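Local coordinates for DNA repair protein RAD7 (Saccharomyces cerevisiae, PDB 5ZB2) that takes part in global genome nucleotide excision repair as a component of the GGR complex, removing damage from nontranscribed DNA, and binds Elc1 through the part covered here, at residues Phe261-Glu264 with Lys265-Glu269; Ala311-Glu314 with Leu315-Gly319. All blocks are in the same frame, centred on the assembly; numbering follows the deposited sequence.

Contact 1 (Phe261-Glu264 with Lys265-Glu269); sequences FIPE and KCPLE
Two first torsions bring Ile-262 and Cys-266 together: the branch methyl CG2 of Ile-262 and the sulfur of Cys-266 each stand anti to their own backbone N, and the two groups meet with CG2 3.4 Å from SG. The contact lies in the loop that leads from helix 251-261 to strand 270-272 of this leucine-rich repeat (LRR) solenoid, and both residues are buried. Ile-262 is the first residue to leave helical backbone angles, and Cys-266 meets it from four residues further along the loop. The turn itself is an inverse gamma turn centred on Lys-265. Its signature bond, from Cys-266 N to Glu-264 O, is 3.0 Å long but weak, the N-H...O angle being only 121°. Pro-263 O also lies near Cys-266, 3.4 Å from its CB. The prolines just before and after the gamma turn meet crosswise, near a right angle, with Pro-263 CG 3.9 Å from Pro-267 CD; the same CG lies 3.7 Å from Lys-265 O. At Glu-264 and Lys-265 the bond to CB leads away from the opposite segment, and the charged ends are not in contact, Glu-264 OE2 being 6.4 Å from Lys-265 NZ. Helix 281-290 and the residues after it border the loop: backbone hydrogen bonds join Glu-264 and Cys-266 to Glu-292, while Ile-262 packs on Phe-287 of helix 281-290 and Cys-266 on Leu-293. The same anti setting turns the sulfur toward the N-H that follows Pro-267: Leu-268 N donates to Cys-266 SG over 3.4 Å, with an N-H...S angle of 161°.

Contact 2 (Ala311-Glu314 with Leu315-Gly319); sequences AIIE and LLLNG
Asn-318 ND2 donates to the backbone O of Glu-314, one helical turn earlier, on helix 309-320 of the leucine-rich repeat solenoid. This 2.7 Å bond is fairly straight (160° at the hydrogen) and reaches a lone pair in the carbonyl plane, while Glu-314 O lies close to the amide plane of Asn-318. The same nitrogen makes a weak second bond to Glu-314 OE1 at 3.1 Å; the carboxylate can reach it because the glutamate chain bends at chi2 (-66°), and its plane stands 36° from that of the amide. The bond to the backbone O chiefly fixes the amide, with the weak one to OE1 adding to it. Without the amide, as with an alanine here, Glu-314 O would probably lose its side-chain donor and the carboxylate a weak tether. Next outward, two apolar pairs lie side by side along the helix: Ile-313 CG2 is 3.9 Å from Leu-317 CD2, and Ile-312 CG2 is 4.1 Å from Leu-316 CD1. Regular i to i+4 backbone bonds set their spacing, from Leu-315 N to Ala-311 O, Leu-316 N to Ile-312 O and Leu-317 N to Ile-313 O. Toward its end the helix widens into a pi-type turn at 316-319. Neighbouring parts of the solenoid cover it: Glu-314 and Leu-315 touch Phe-288 of helix 281-290, Ile-312 packs on Leu-329 and Leu-335, and the backbone of Asn-318 bonds to that of Leu-293. Leu-315, buried beside Phe-288, brings its CB to 3.4 Å from Ile-312 O.

Contacts 1 and 2 occur in series along the solenoid, with strand 270-272, helix 281-290 and strand 298-300 between them in the chain. Their centres are about 14 Å apart and their nearest atoms about 7 Å, so they do not touch directly. The connection runs through helix 281-290 and the loop after it: the helix receives side chains from both, Phe-287 on behalf of 261-269 and Phe-288 on behalf of 311-319, and Leu-293 in the loop meets Cys-266 as well as Leu-315 and Asn-318. Both lie on the same side of the chain's centre, about 20 and 25 Å from it, and none of their residues belongs to the polyether pockets.

Contact 1 (Phe261-Glu264 with Lys265-Glu269)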
loop_
_atom_site.group_PDB
_atom_site.type_symbol
_atom_site.label_atom_id
_atom_site.label_comp_id
_atom_site.label_asym_id
_atom_site.label_seq_id
_atom_site.Cartn_x
_atom_site.Cartn_y
_atom_site.Cartn_z
ATOM N N PHE A 261 15.340 -11.361 -46.917
ATOM C CA PHE A 261 15.529 -12.078 -45.664
ATOM C C PHE A 261 14.279 -12.748 -45.110
ATOM O O PHE A 261 14.360 -13.362 -44.041
ATOM C CB PHE A 261 16.091 -11.124 -44.603
ATOM C CG PHE A 261 17.408 -10.511 -44.983
ATOM C CD1 PHE A 261 18.531 -11.303 -45.160
ATOM C CD2 PHE A 261 17.526 -9.144 -45.152
ATOM C CE1 PHE A 261 19.746 -10.739 -45.506
ATOM C CE2 PHE A 261 18.737 -8.577 -45.496
ATOM C CZ PHE A 261 19.847 -9.373 -45.672
ATOM N N ILE A 262 13.139 -12.665 -45.788
ATOM C CA ILE A 262 11.949 -13.397 -45.358
ATOM C C ILE A 262 11.917 -14.718 -46.119
ATOM O O ILE A 262 11.971 -14.713 -47.357
ATOM C CB ILE A 262 10.660 -12.592 -45.597
ATOM C CG1 ILE A 262 10.661 -11.292 -44.787
ATOM C CG2 ILE A 262 9.429 -13.432 -45.264
ATOM C CD1 ILE A 262 10.579 -11.483 -43.276
ATOM N N PRO A 263 11.825 -15.863 -45.442
ATOM C CA PRO A 263 11.831 -17.141 -46.165
ATOM C C PRO A 263 10.570 -17.334 -46.989
ATOM O O PRO A 263 9.494 -16.829 -46.653
ATOM C CB PRO A 263 11.926 -18.183 -45.046
ATOM C CG PRO A 263 11.331 -17.511 -43.860
ATOM C CD PRO A 263 11.690 -16.057 -43.988
ATOM N N GLU A 264 10.718 -18.092 -48.081
ATOM C CA GLU A 264 9.593 -18.339 -48.977
ATOM C C GLU A 264 8.450 -19.022 -48.239
ATOM O O GLU A 264 7.275 -18.720 -48.480
ATOM C CB GLU A 264 10.047 -19.184 -50.169
ATOM C CG GLU A 264 11.312 -18.672 -50.842
ATOM C CD GLU A 264 11.593 -19.355 -52.169
ATOM O OE1 GLU A 264 11.336 -18.736 -53.224
ATOM O OE2 GLU A 264 12.066 -20.512 -52.157
ATOM N N LYS A 265 8.775 -19.957 -47.345
ATOM C CA LYS A 265 7.803 -20.511 -46.406
ATOM C C LYS A 265 7.687 -19.508 -45.263
ATOM O O LYS A 265 8.279 -19.656 -44.191
ATOM C CB LYS A 265 8.235 -21.888 -45.913
ATOM C CG LYS A 265 8.736 -22.823 -47.002
ATOM C CD LYS A 265 7.680 -23.077 -48.061
ATOM C CE LYS A 265 8.206 -23.992 -49.155
ATOM N NZ LYS A 265 7.198 -24.212 -50.226
ATOM N N CYS A 266 6.924 -18.455 -45.516
ATOM C CA CYS A 266 6.912 -17.308 -44.618
ATOM C C CYS A 266 6.033 -17.590 -43.403
ATOM O O CYS A 266 4.845 -17.879 -43.565
ATOM C CB CYS A 266 6.407 -16.076 -45.349
ATOM S SG CYS A 266 6.359 -14.630 -44.303
ATOM N N PRO A 267 6.567 -17.513 -42.180
ATOM C CA PRO A 267 5.742 -17.739 -40.989
ATOM C C PRO A 267 4.961 -16.525 -40.512
ATOM O O PRO A 267 4.360 -16.592 -39.436
ATOM C CB PRO A 267 6.788 -18.147 -39.940
ATOM C CG PRO A 267 7.998 -17.370 -40.331
ATOM C CD PRO A 267 7.986 -17.316 -41.834
ATOM N N LEU A 268 4.945 -15.425 -41.263
ATOM C CA LEU A 268 4.289 -14.211 -40.789
ATOM C C LEU A 268 2.805 -14.453 -40.548
ATOM O O LEU A 268 2.088 -14.954 -41.419
ATOM C CB LEU A 268 4.475 -13.074 -41.791
ATOM C CG LEU A 268 5.854 -12.409 -41.846
ATOM C CD1 LEU A 268 5.859 -11.361 -42.944
ATOM C CD2 LEU A 268 6.226 -11.781 -40.506
ATOM N N GLU A 269 2.350 -14.092 -39.351
ATOM C CA GLU A 269 0.939 -14.134 -39.010
ATOM C C GLU A 269 0.311 -12.753 -38.933
ATOM O O GLU A 269 -0.904 -12.634 -39.113
ATOM C CB GLU A 269 0.742 -14.856 -37.669
ATOM C CG GLU A 269 1.567 -16.136 -37.550
ATOM C CD GLU A 269 1.421 -16.816 -36.205
ATOM O OE1 GLU A 269 1.501 -18.060 -36.162
ATOM O OE2 GLU A 269 1.231 -16.111 -35.192
#

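Contact 2 (Ala311-Glu314 with Leu315-Gly319)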
loop_
_atom_site.group_PDB
_atom_site.type_symbol
_atom_site.label_atom_id
_atom_site.label_comp_id
_atom_site.label_asym_id
_atom_site.label_seq_id
_atom_site.Cartn_x
_atom_site.Cartn_y
_atom_site.Cartn_z
ATOM N N ALA A 311 -0.826 -5.332 -55.793
ATOM C CA ALA A 311 -0.319 -5.639 -54.461
ATOM C C ALA A 311 -1.297 -6.528 -53.697
ATOM O O ALA A 311 -0.897 -7.523 -53.078
ATOM C CB ALA A 311 -0.051 -4.347 -53.694
ATOM N N ILE A 312 -2.588 -6.192 -53.748
ATOM C CA ILE A 312 -3.593 -6.946 -53.004
ATOM C C ILE A 312 -3.843 -8.300 -53.655
ATOM O O ILE A 312 -4.043 -9.308 -52.965
ATOM C CB ILE A 312 -4.896 -6.131 -52.895
ATOM C CG1 ILE A 312 -4.621 -4.742 -52.305
ATOM C CG2 ILE A 312 -5.931 -6.874 -52.054
ATOM C CD1 ILE A 312 -3.892 -4.756 -50.982
ATOM N N ILE A 313 -3.853 -8.345 -54.989
ATOM C CA ILE A 313 -4.087 -9.606 -55.689
ATOM C C ILE A 313 -2.956 -10.584 -55.399
ATOM O O ILE A 313 -3.192 -11.745 -55.048
ATOM C CB ILE A 313 -4.254 -9.359 -57.201
ATOM C CG1 ILE A 313 -5.519 -8.534 -57.458
ATOM C CG2 ILE A 313 -4.313 -10.683 -57.969
ATOM C CD1 ILE A 313 -5.728 -8.144 -58.910
ATOM N N GLU A 314 -1.709 -10.129 -55.544
ATOM C CA GLU A 314 -0.573 -11.000 -55.256
ATOM C C GLU A 314 -0.610 -11.490 -53.813
ATOM O O GLU A 314 -0.247 -12.638 -53.532
ATOM C CB GLU A 314 0.739 -10.268 -55.540
ATOM C CG GLU A 314 1.003 -9.975 -57.017
ATOM C CD GLU A 314 1.227 -11.233 -57.849
ATOM O OE1 GLU A 314 1.391 -12.325 -57.264
ATOM O OE2 GLU A 314 1.239 -11.127 -59.093
ATOM N N LEU A 315 -1.047 -10.635 -52.884
ATOM C CA LEU A 315 -1.176 -11.054 -51.492
ATOM C C LEU A 315 -2.163 -12.208 -51.357
ATOM O O LEU A 315 -1.852 -13.243 -50.756
ATOM C CB LEU A 315 -1.614 -9.869 -50.624
ATOM C CG LEU A 315 -1.972 -10.179 -49.165
ATOM C CD1 LEU A 315 -0.762 -10.678 -48.394
ATOM C CD2 LEU A 315 -2.571 -8.956 -48.482
ATOM N N LEU A 316 -3.364 -12.047 -51.916
ATOM C CA LEU A 316 -4.403 -13.062 -51.764
ATOM C C LEU A 316 -4.029 -14.360 -52.472
ATOM O O LEU A 316 -4.232 -15.451 -51.926
ATOM C CB LEU A 316 -5.730 -12.528 -52.300
ATOM C CG LEU A 316 -6.264 -11.265 -51.622
ATOM C CD1 LEU A 316 -7.393 -10.677 -52.440
ATOM C CD2 LEU A 316 -6.727 -11.559 -50.204
ATOM N N LEU A 317 -3.485 -14.268 -53.684
ATOM C CA LEU A 317 -3.197 -15.456 -54.479
ATOM C C LEU A 317 -1.965 -16.220 -54.010
ATOM O O LEU A 317 -1.722 -17.324 -54.507
ATOM C CB LEU A 317 -3.027 -15.071 -55.950
ATOM C CG LEU A 317 -4.312 -15.033 -56.784
ATOM C CD1 LEU A 317 -5.376 -14.172 -56.124
ATOM C CD2 LEU A 317 -4.021 -14.527 -58.190
ATOM N N ASN A 318 -1.183 -15.680 -53.078
ATOM C CA ASN A 318 0.029 -16.339 -52.599
ATOM C C ASN A 318 -0.130 -16.849 -51.168
ATOM O O ASN A 318 0.813 -16.825 -50.375
ATOM C CB ASN A 318 1.231 -15.404 -52.713
ATOM C CG ASN A 318 1.765 -15.314 -54.139
ATOM O OD1 ASN A 318 2.636 -16.087 -54.537
ATOM N ND2 ASN A 318 1.238 -14.372 -54.913
ATOM N N GLY A 319 -1.336 -17.317 -50.821
ATOM C CA GLY A 319 -1.591 -18.026 -49.583
ATOM C C GLY A 319 -2.484 -17.282 -48.606
ATOM O O GLY A 319 -3.261 -17.920 -47.884
#